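PDB 5JH8: probable chitinase from Chromobacterium violaceum, which probably binds and hydrolyses chitin, using the TIM-barrel fold of glycoside hydrolase family 18. Local coordinates for residues Phe259-Ala264 / His269-Glu274; Gln91-Leu96 / Ile127-Arg132; Ile212-Pro217 / Ser284-Tyr289. All coordinates share one frame; numbering follows the deposited sequence.

Interaction 1: residues Phe259-Ala264 / His269-Glu274; sequences FNYGAA and HTVWTE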
loop_
_atom_site.group_PDB
_atom_site.type_symbol
_atom_site.label_atom_id
_atom_site.label_comp_id
_atom_site.label_asym_id
_atom_site.label_seq_id
_atom_site.Cartn_x
_atom_site.Cartn_y
_atom_site.Cartn_z
ATOM N N PHE A 259 -7.546 -19.696 10.281
ATOM C CA PHE A 259 -7.446 -20.757 11.270
ATOM C C PHE A 259 -7.718 -20.174 12.638
ATOM O O PHE A 259 -7.687 -18.960 12.836
ATOM C CB PHE A 259 -6.108 -21.515 11.229
ATOM C CG PHE A 259 -4.878 -20.663 11.416
ATOM C CD1 PHE A 259 -4.278 -20.044 10.328
ATOM C CD2 PHE A 259 -4.265 -20.548 12.660
ATOM C CE1 PHE A 259 -3.141 -19.300 10.483
ATOM C CE2 PHE A 259 -3.105 -19.798 12.805
ATOM C CZ PHE A 259 -2.554 -19.190 11.710
ATOM N N ASN A 260 -8.007 -21.068 13.573
ATOM C CA ASN A 260 -8.227 -20.703 14.951
ATOM C C ASN A 260 -7.288 -21.499 15.833
ATOM O O ASN A 260 -6.741 -22.535 15.438
ATOM C CB ASN A 260 -9.650 -21.033 15.393
ATOM C CG ASN A 260 -10.676 -20.270 14.622
ATOM O OD1 ASN A 260 -11.007 -19.127 14.950
ATOM N ND2 ASN A 260 -11.207 -20.903 13.583
ATOM N N TYR A 261 -7.138 -21.009 17.058
ATOM C CA TYR A 261 -6.390 -21.753 18.052
ATOM C C TYR A 261 -6.780 -21.270 19.440
ATOM O O TYR A 261 -7.279 -20.155 19.613
ATOM C CB TYR A 261 -4.887 -21.639 17.807
ATOM C CG TYR A 261 -4.275 -20.256 17.971
ATOM C CD1 TYR A 261 -3.827 -19.830 19.205
ATOM C CD2 TYR A 261 -4.105 -19.399 16.888
ATOM C CE1 TYR A 261 -3.231 -18.592 19.368
ATOM C CE2 TYR A 261 -3.503 -18.157 17.041
ATOM C CZ TYR A 261 -3.074 -17.761 18.289
ATOM O OH TYR A 261 -2.476 -16.545 18.462
ATOM N N GLY A 262 -6.568 -22.135 20.430
ATOM C CA GLY A 262 -6.801 -21.793 21.812
ATOM C C GLY A 262 -5.495 -21.428 22.482
ATOM O O GLY A 262 -4.578 -22.248 22.565
ATOM N N ALA A 263 -5.404 -20.181 22.941
ATOM C CA ALA A 263 -4.205 -19.692 23.602
ATOM C C ALA A 263 -4.204 -20.112 25.071
ATOM O O ALA A 263 -5.234 -20.474 25.643
ATOM C CB ALA A 263 -4.122 -18.170 23.501
ATOM N N ALA A 264 -3.021 -20.045 25.682
ATOM C CA ALA A 264 -2.866 -20.505 27.060
ATOM C C ALA A 264 -3.725 -19.705 28.035
ATOM O O ALA A 264 -4.106 -20.222 29.092
ATOM C CB ALA A 264 -1.395 -20.439 27.466
ATOM N N HIS A 269 -8.391 -17.583 19.458
ATOM C CA HIS A 269 -7.918 -16.664 18.434
ATOM C C HIS A 269 -8.441 -17.048 17.061
ATOM O O HIS A 269 -8.752 -18.217 16.795
ATOM C CB HIS A 269 -6.393 -16.673 18.407
ATOM C CG HIS A 269 -5.773 -15.911 19.530
ATOM N ND1 HIS A 269 -4.900 -14.863 19.330
ATOM C CD2 HIS A 269 -5.915 -16.033 20.870
ATOM C CE1 HIS A 269 -4.517 -14.385 20.500
ATOM N NE2 HIS A 269 -5.124 -15.074 21.451
ATOM N N THR A 270 -8.515 -16.046 16.186
ATOM C CA THR A 270 -8.877 -16.222 14.793
ATOM C C THR A 270 -7.840 -15.487 13.958
ATOM O O THR A 270 -7.590 -14.299 14.191
ATOM C CB THR A 270 -10.242 -15.591 14.509
ATOM O OG1 THR A 270 -11.230 -16.176 15.348
ATOM C CG2 THR A 270 -10.685 -15.828 13.115
ATOM N N VAL A 271 -7.232 -16.187 13.005
ATOM C CA VAL A 271 -6.280 -15.595 12.081
ATOM C C VAL A 271 -6.888 -15.594 10.693
ATOM O O VAL A 271 -7.486 -16.581 10.273
ATOM C CB VAL A 271 -4.962 -16.400 12.067
ATOM C CG1 VAL A 271 -3.999 -15.884 10.988
ATOM C CG2 VAL A 271 -4.315 -16.384 13.443
ATOM N N TRP A 272 -6.713 -14.493 9.978
ATOM C CA TRP A 272 -6.960 -14.420 8.543
ATOM C C TRP A 272 -5.686 -13.927 7.870
ATOM O O TRP A 272 -5.124 -12.907 8.290
ATOM C CB TRP A 272 -8.109 -13.474 8.211
ATOM C CG TRP A 272 -9.456 -14.049 8.489
ATOM C CD1 TRP A 272 -10.163 -13.943 9.650
ATOM C CD2 TRP A 272 -10.274 -14.808 7.591
ATOM N NE1 TRP A 272 -11.377 -14.576 9.530
ATOM C CE2 TRP A 272 -11.465 -15.122 8.277
ATOM C CE3 TRP A 272 -10.117 -15.256 6.285
ATOM C CZ2 TRP A 272 -12.491 -15.878 7.691
ATOM C CZ3 TRP A 272 -11.117 -15.987 5.710
ATOM C CH2 TRP A 272 -12.297 -16.288 6.402
ATOM N N THR A 273 -5.225 -14.647 6.845
ATOM C CA THR A 273 -3.995 -14.288 6.163
ATOM C C THR A 273 -4.034 -14.857 4.748
ATOM O O THR A 273 -5.088 -15.268 4.237
ATOM C CB THR A 273 -2.771 -14.715 6.983
ATOM O OG1 THR A 273 -1.613 -14.112 6.408
ATOM C CG2 THR A 273 -2.645 -16.223 7.052
ATOM N N GLU A 274 -2.868 -14.846 4.117
ATOM C CA GLU A 274 -2.657 -15.281 2.741
ATOM C C GLU A 274 -1.892 -16.600 2.724
ATOM O O GLU A 274 -1.237 -16.985 3.702
ATOM C CB GLU A 274 -1.821 -14.261 1.939
ATOM C CG GLU A 274 -2.343 -12.818 1.960
ATOM C CD GLU A 274 -3.730 -12.677 1.385
ATOM O OE1 GLU A 274 -4.023 -13.354 0.358
ATOM O OE2 GLU A 274 -4.530 -11.900 1.958
#
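Phe259 and Tyr261 pair with Val271 and His269 in a beta hairpin, part of the small alpha+beta insertion that many family 18 chitinases carry between the seventh barrel strand and the following helix. Four backbone hydrogen bonds lace the strands together in antiparallel register. Phe259 and Val271 form one hydrogen-bonded pair and Tyr261 and His269 the next, with Asn260 facing Thr270 as the non-hydrogen-bonded pair between them. The two shorter bonds are Val271 N to Phe259 O, 2.8 Å and almost straight, and His269 N to Tyr261 O, also 2.8 Å but more bent. The return bonds are longer, 3.1 Å from Phe259 N to Val271 O and 3.2 Å from Tyr261 N to His269 O, the latter donor sitting above the carbonyl plane.

Apolar packing fills the face that carries Phe259, Tyr261, His269 and Val271. In Phe259 the first torsion (chi1 58°) puts CG between the backbone N and the carbonyl carbon, which turns the ring across toward its neighbour. Val271 CB sits over that ring, 3.8 Å from its centroid, in a CH-pi contact, while Val271 CG1 reaches 3.6 Å from Phe259 CE1. Leu240 and Ile241 of helix 237-244 also pack on Phe259.

Aromatic contacts continue the same face toward the turn. The Tyr261 and His269 rings lie nearly parallel, planes 19° apart, but slid so far that they barely overlap. The carboxylate of Asp222 ties both polar ends, OD2 to Tyr261 OH and OD1 to His269 ND1. Tyr244 also stacks on Tyr261; within the hairpin, His269 CB lies over the Tyr261 ring, 3.6 Å from its centroid.

Interaction 2: residues Gln91-Leu96 / Ile127-Arg132; sequences QAVANL and IQVLGR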
loop_
_atom_site.group_PDB
_atom_site.type_symbol
_atom_site.label_atom_id
_atom_site.label_comp_id
_atom_site.label_asym_id
_atom_site.label_seq_id
_atom_site.Cartn_x
_atom_site.Cartn_y
_atom_site.Cartn_z
ATOM N N GLN A 91 4.183 25.684 -2.015
ATOM C CA GLN A 91 5.395 25.219 -1.359
ATOM C C GLN A 91 5.513 23.706 -1.446
ATOM O O GLN A 91 6.575 23.176 -1.786
ATOM C CB GLN A 91 5.379 25.678 0.102
ATOM C CG GLN A 91 5.451 27.176 0.287
ATOM C CD GLN A 91 4.097 27.854 0.321
ATOM O OE1 GLN A 91 3.076 27.287 -0.052
ATOM N NE2 GLN A 91 4.093 29.093 0.766
ATOM N N ALA A 92 4.429 22.994 -1.138
ATOM C CA ALA A 92 4.481 21.540 -1.129
ATOM C C ALA A 92 4.815 20.989 -2.500
ATOM O O ALA A 92 5.605 20.053 -2.604
ATOM C CB ALA A 92 3.147 20.976 -0.650
ATOM N N VAL A 93 4.197 21.522 -3.555
ATOM C CA VAL A 93 4.438 21.001 -4.899
ATOM C C VAL A 93 5.894 21.214 -5.279
ATOM O O VAL A 93 6.593 20.283 -5.689
ATOM C CB VAL A 93 3.481 21.649 -5.913
ATOM C CG1 VAL A 93 3.916 21.333 -7.325
ATOM C CG2 VAL A 93 2.064 21.169 -5.690
ATOM N N ALA A 94 6.385 22.449 -5.123
ATOM C CA ALA A 94 7.771 22.716 -5.495
ATOM C C ALA A 94 8.732 21.878 -4.669
ATOM O O ALA A 94 9.749 21.386 -5.179
ATOM C CB ALA A 94 8.106 24.196 -5.322
ATOM N N ASN A 95 8.444 21.743 -3.372
ATOM C CA ASN A 95 9.341 21.011 -2.486
ATOM C C ASN A 95 9.340 19.520 -2.793
ATOM O O ASN A 95 10.370 18.870 -2.648
ATOM C CB ASN A 95 8.985 21.274 -1.024
ATOM C CG ASN A 95 9.356 22.682 -0.582
ATOM O OD1 ASN A 95 10.156 23.343 -1.247
ATOM N ND2 ASN A 95 8.786 23.141 0.527
ATOM N N LEU A 96 8.197 18.963 -3.177
ATOM C CA LEU A 96 8.166 17.553 -3.533
ATOM C C LEU A 96 8.968 17.298 -4.801
ATOM O O LEU A 96 9.669 16.282 -4.918
ATOM C CB LEU A 96 6.723 17.074 -3.690
ATOM C CG LEU A 96 6.022 16.868 -2.341
ATOM C CD1 LEU A 96 4.496 16.809 -2.499
ATOM C CD2 LEU A 96 6.537 15.631 -1.617
ATOM N N ILE A 127 -3.205 17.115 -6.302
ATOM C CA ILE A 127 -2.634 16.041 -7.105
ATOM C C ILE A 127 -2.548 16.437 -8.577
ATOM O O ILE A 127 -1.575 16.099 -9.256
ATOM C CB ILE A 127 -3.433 14.748 -6.849
ATOM C CG1 ILE A 127 -3.198 14.267 -5.404
ATOM C CG2 ILE A 127 -3.084 13.677 -7.865
ATOM C CD1 ILE A 127 -1.747 14.041 -5.010
ATOM N N GLN A 128 -3.527 17.180 -9.090
ATOM C CA GLN A 128 -3.438 17.688 -10.460
ATOM C C GLN A 128 -2.212 18.578 -10.648
ATOM O O GLN A 128 -1.450 18.432 -11.620
ATOM C CB GLN A 128 -4.704 18.480 -10.789
ATOM C CG GLN A 128 -5.937 17.621 -10.975
ATOM C CD GLN A 128 -7.236 18.426 -10.976
ATOM O OE1 GLN A 128 -7.257 19.608 -10.627
ATOM N NE2 GLN A 128 -8.327 17.773 -11.343
ATOM N N VAL A 129 -2.033 19.536 -9.743
ATOM C CA VAL A 129 -0.917 20.469 -9.844
ATOM C C VAL A 129 0.404 19.735 -9.668
ATOM O O VAL A 129 1.362 19.973 -10.407
ATOM C CB VAL A 129 -1.095 21.608 -8.819
ATOM C CG1 VAL A 129 0.123 22.523 -8.784
ATOM C CG2 VAL A 129 -2.354 22.395 -9.111
ATOM N N LEU A 130 0.464 18.826 -8.700
ATOM C CA LEU A 130 1.679 18.075 -8.434
ATOM C C LEU A 130 2.043 17.196 -9.617
ATOM O O LEU A 130 3.213 17.127 -10.018
ATOM C CB LEU A 130 1.496 17.243 -7.165
ATOM C CG LEU A 130 2.686 16.368 -6.785
ATOM C CD1 LEU A 130 3.934 17.173 -6.522
ATOM C CD2 LEU A 130 2.329 15.468 -5.611
ATOM N N GLY A 131 1.053 16.514 -10.197
ATOM C CA GLY A 131 1.333 15.678 -11.354
ATOM C C GLY A 131 1.909 16.470 -12.514
ATOM O O GLY A 131 2.894 16.070 -13.142
ATOM N N ARG A 132 1.331 17.636 -12.799
ATOM C CA ARG A 132 1.862 18.456 -13.878
ATOM C C ARG A 132 3.286 18.908 -13.572
ATOM O O ARG A 132 4.146 18.908 -14.457
ATOM C CB ARG A 132 0.944 19.647 -14.132
ATOM C CG ARG A 132 -0.338 19.316 -14.895
ATOM C CD ARG A 132 -1.077 20.570 -15.342
ATOM N NE ARG A 132 -1.667 21.308 -14.228
ATOM C CZ ARG A 132 -2.876 21.076 -13.722
ATOM N NH1 ARG A 132 -3.653 20.114 -14.211
ATOM N NH2 ARG A 132 -3.309 21.806 -12.710
#
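Val93 turns CG1 anti to its own backbone nitrogen (chi1 168°), which directs both methyls at the near side of the neighbouring helix, at Val129 and Leu130; Leu130, extended the same way (chi1 178°), sends its branched end toward Leu96. The two helices, 89-96 and 120-135, are consecutive members of the outer helical layer of the TIM barrel, separated in the chain by strand 107-111. They run in roughly the same direction, inclined by 31°, with their axes 9.5 Å apart at the closest approach of these segments.

The side chains that meet here are all aliphatic, and no hydrogen bond joins the two segments. Val93 CG2 meets Val129 CG1 at 3.9 Å, the two side chains crossing at about a right angle, and Val93 CG1 rests on the backbone, 4.1 Å from Leu130 CA. The nearest backbone approach is at the same place, where the CA atoms of Val93 and Leu130 are 5.4 Å apart.

A turn on from Val93, Leu96 meets the far end of the same Leu130. The two leucine side chains also cross at about a right angle, branch against branch, and this pair lies on the side of the contact nearer the barrel wall. There Leu130 also packs on Val110 of strand 107-111 and on Leu141. Phe126 touches both Val93 and Leu96, continuing the apolar surface along helix 120-135. Of the two Leu130 methyls, CD1 lies 4.0 Å from Leu96 CB, and CD2 lies 4.0 Å from Leu96 CD1.

Interaction 3: residues Ile212-Pro217 / Ser284-Tyr289; sequences ILNGIP and SLVNAY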
loop_
_atom_site.group_PDB
_atom_site.type_symbol
_atom_site.label_atom_id
_atom_site.label_comp_id
_atom_site.label_asym_id
_atom_site.label_seq_id
_atom_site.Cartn_x
_atom_site.Cartn_y
_atom_site.Cartn_z
ATOM N N ILE A 212 -3.605 1.674 -12.725
ATOM C CA ILE A 212 -3.973 1.102 -11.441
ATOM C C ILE A 212 -2.971 0.027 -11.051
ATOM O O ILE A 212 -2.622 -0.831 -11.863
ATOM C CB ILE A 212 -5.399 0.527 -11.503
ATOM C CG1 ILE A 212 -6.433 1.629 -11.779
ATOM C CG2 ILE A 212 -5.727 -0.278 -10.246
ATOM C CD1 ILE A 212 -6.543 2.683 -10.732
ATOM N N LEU A 213 -2.537 0.073 -9.791
ATOM C CA LEU A 213 -1.850 -1.032 -9.142
ATOM C C LEU A 213 -2.787 -1.583 -8.072
ATOM O O LEU A 213 -3.347 -0.804 -7.297
ATOM C CB LEU A 213 -0.557 -0.572 -8.457
ATOM C CG LEU A 213 0.394 0.287 -9.269
ATOM C CD1 LEU A 213 1.476 0.804 -8.366
ATOM C CD2 LEU A 213 0.989 -0.493 -10.439
ATOM N N ASN A 214 -2.984 -2.909 -8.020
ATOM C CA ASN A 214 -3.612 -3.471 -6.838
ATOM C C ASN A 214 -2.575 -3.600 -5.732
ATOM O O ASN A 214 -1.396 -3.283 -5.905
ATOM C CB ASN A 214 -4.396 -4.748 -7.144
ATOM C CG ASN A 214 -3.522 -5.930 -7.468
ATOM O OD1 ASN A 214 -2.405 -5.788 -7.936
ATOM N ND2 ASN A 214 -4.055 -7.136 -7.233
ATOM N N GLY A 215 -3.048 -4.039 -4.578
ATOM C CA GLY A 215 -2.214 -4.185 -3.394
ATOM C C GLY A 215 -2.386 -5.558 -2.787
ATOM O O GLY A 215 -3.509 -6.060 -2.645
ATOM N N ILE A 216 -1.261 -6.161 -2.406
ATOM C CA ILE A 216 -1.248 -7.503 -1.822
ATOM C C ILE A 216 -0.450 -7.443 -0.528
ATOM O O ILE A 216 0.692 -6.971 -0.523
ATOM C CB ILE A 216 -0.629 -8.545 -2.773
ATOM C CG1 ILE A 216 -1.317 -8.491 -4.138
ATOM C CG2 ILE A 216 -0.678 -9.924 -2.136
ATOM C CD1 ILE A 216 -0.674 -9.405 -5.185
ATOM N N PRO A 217 -1.031 -7.892 0.587
ATOM C CA PRO A 217 -0.318 -7.844 1.862
ATOM C C PRO A 217 0.584 -9.052 2.052
ATOM O O PRO A 217 0.221 -10.180 1.723
ATOM C CB PRO A 217 -1.461 -7.871 2.878
ATOM C CG PRO A 217 -2.498 -8.783 2.209
ATOM C CD PRO A 217 -2.403 -8.445 0.730
ATOM N N SER A 284 -2.503 -12.352 -10.215
ATOM C CA SER A 284 -3.028 -12.653 -11.544
ATOM C C SER A 284 -4.093 -11.660 -11.968
ATOM O O SER A 284 -4.409 -11.573 -13.160
ATOM C CB SER A 284 -3.590 -14.076 -11.584
ATOM O OG SER A 284 -4.906 -14.177 -11.060
ATOM N N LEU A 285 -4.680 -10.937 -11.017
ATOM C CA LEU A 285 -5.657 -9.912 -11.372
ATOM C C LEU A 285 -5.041 -8.800 -12.210
ATOM O O LEU A 285 -5.780 -8.098 -12.902
ATOM C CB LEU A 285 -6.350 -9.340 -10.136
ATOM C CG LEU A 285 -7.145 -10.376 -9.345
ATOM C CD1 LEU A 285 -7.805 -9.713 -8.156
ATOM C CD2 LEU A 285 -8.186 -11.109 -10.160
ATOM N N VAL A 286 -3.720 -8.620 -12.170
ATOM C CA VAL A 286 -3.074 -7.675 -13.079
ATOM C C VAL A 286 -3.436 -8.015 -14.519
ATOM O O VAL A 286 -3.844 -7.150 -15.291
ATOM C CB VAL A 286 -1.558 -7.695 -12.863
ATOM C CG1 VAL A 286 -0.843 -6.899 -13.962
ATOM C CG2 VAL A 286 -1.207 -7.140 -11.488
ATOM N N ASN A 287 -3.319 -9.286 -14.887
ATOM C CA ASN A 287 -3.621 -9.669 -16.256
ATOM C C ASN A 287 -5.107 -9.730 -16.505
ATOM O O ASN A 287 -5.553 -9.420 -17.613
ATOM C CB ASN A 287 -2.990 -11.014 -16.561
ATOM C CG ASN A 287 -1.504 -10.957 -16.443
ATOM O OD1 ASN A 287 -0.888 -9.974 -16.868
ATOM N ND2 ASN A 287 -0.910 -11.978 -15.829
ATOM N N ALA A 288 -5.886 -10.111 -15.493
ATOM C CA ALA A 288 -7.324 -10.211 -15.684
ATOM C C ALA A 288 -7.944 -8.852 -15.990
ATOM O O ALA A 288 -8.900 -8.769 -16.769
ATOM C CB ALA A 288 -7.984 -10.847 -14.464
ATOM N N TYR A 289 -7.435 -7.780 -15.361
ATOM C CA TYR A 289 -7.983 -6.434 -15.514
ATOM C C TYR A 289 -7.174 -5.535 -16.444
ATOM O O TYR A 289 -7.641 -4.437 -16.761
ATOM C CB TYR A 289 -8.064 -5.719 -14.160
ATOM C CG TYR A 289 -9.197 -6.142 -13.254
ATOM C CD1 TYR A 289 -9.083 -7.256 -12.435
ATOM C CD2 TYR A 289 -10.371 -5.410 -13.196
ATOM C CE1 TYR A 289 -10.104 -7.624 -11.590
ATOM C CE2 TYR A 289 -11.400 -5.780 -12.362
ATOM C CZ TYR A 289 -11.263 -6.889 -11.560
ATOM O OH TYR A 289 -12.265 -7.269 -10.713
#
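In the TIM barrel, a strand of the inner wall packs against a helix of the outer layer, and the seventh strand does so here: segment 212-217 touches segment 284-289 of helix 276-289, which leads on to the eighth strand, 293-297. The contact is small and buried, and on the strand side it comes down to Asn214. Its OD1 lies 4.0 Å from Val286 CG2, the two side chains crossing at about a right angle, while its ND2 faces Leu285 CB at 4.3 Å. Met196 of helix 193-206 packs on both Asn214 and Leu285, closing in the amide from that neighbouring helix. Val286 also leans on Thr294 of the eighth strand.

Asn214 CB already points at the helix, and chi1 (71°), with CG between the backbone N and the carbonyl carbon, places the amide where both ends find polar partners. Its OD1 is hydrogen-bonded to Thr294 OG1, and its ND2 to Lys282 O, in the helix turn just before the segment. That second bond falls where the helix is irregular. The nitrogens of Val286 and Asn287 lack their regular bonds to the preceding turn, and Lys282 O is the carbonyl that a regular alpha-helix would offer Val286 N. Regular pairing resumes beyond the kink, with Ala288 N to Ser284 O at 3.1 Å and Tyr289 N to Leu285 O at 3.0 Å.

Ile216 pairs through its backbone with Ser295 and Tyr297 on that same eighth strand, while Leu213 pairs with Leu173 and Ile175 of strand 172-176 on the other side. Both ends of the buried amide have partners, so burying it probably costs little, and its bonds link the seventh strand to the eighth strand and to the kinked helix, with the aliphatic contacts filling in around it.

Overall arrangement
Interactions 2 and 3 both lie in the barrel proper and are buried: interaction 2 joins two helices of the outer layer purely by aliphatic packing, whereas interaction 3 brings helix to strand through one amide that is itself hydrogen-bonded. Interaction 1 is only partly buried, its centre about 24 Å from the chain's centre, and relies on backbone hydrogen bonds and aromatic faces. It is tied directly to interaction 3: strand 268-273 pairs with strand 212-222 and runs on into helix 276-289, and Glu274 CG meets Pro217 O at 3.7 Å. Interaction 2 touches neither, and sits across the chain's centre from interaction 1, their centres about 44 Å apart.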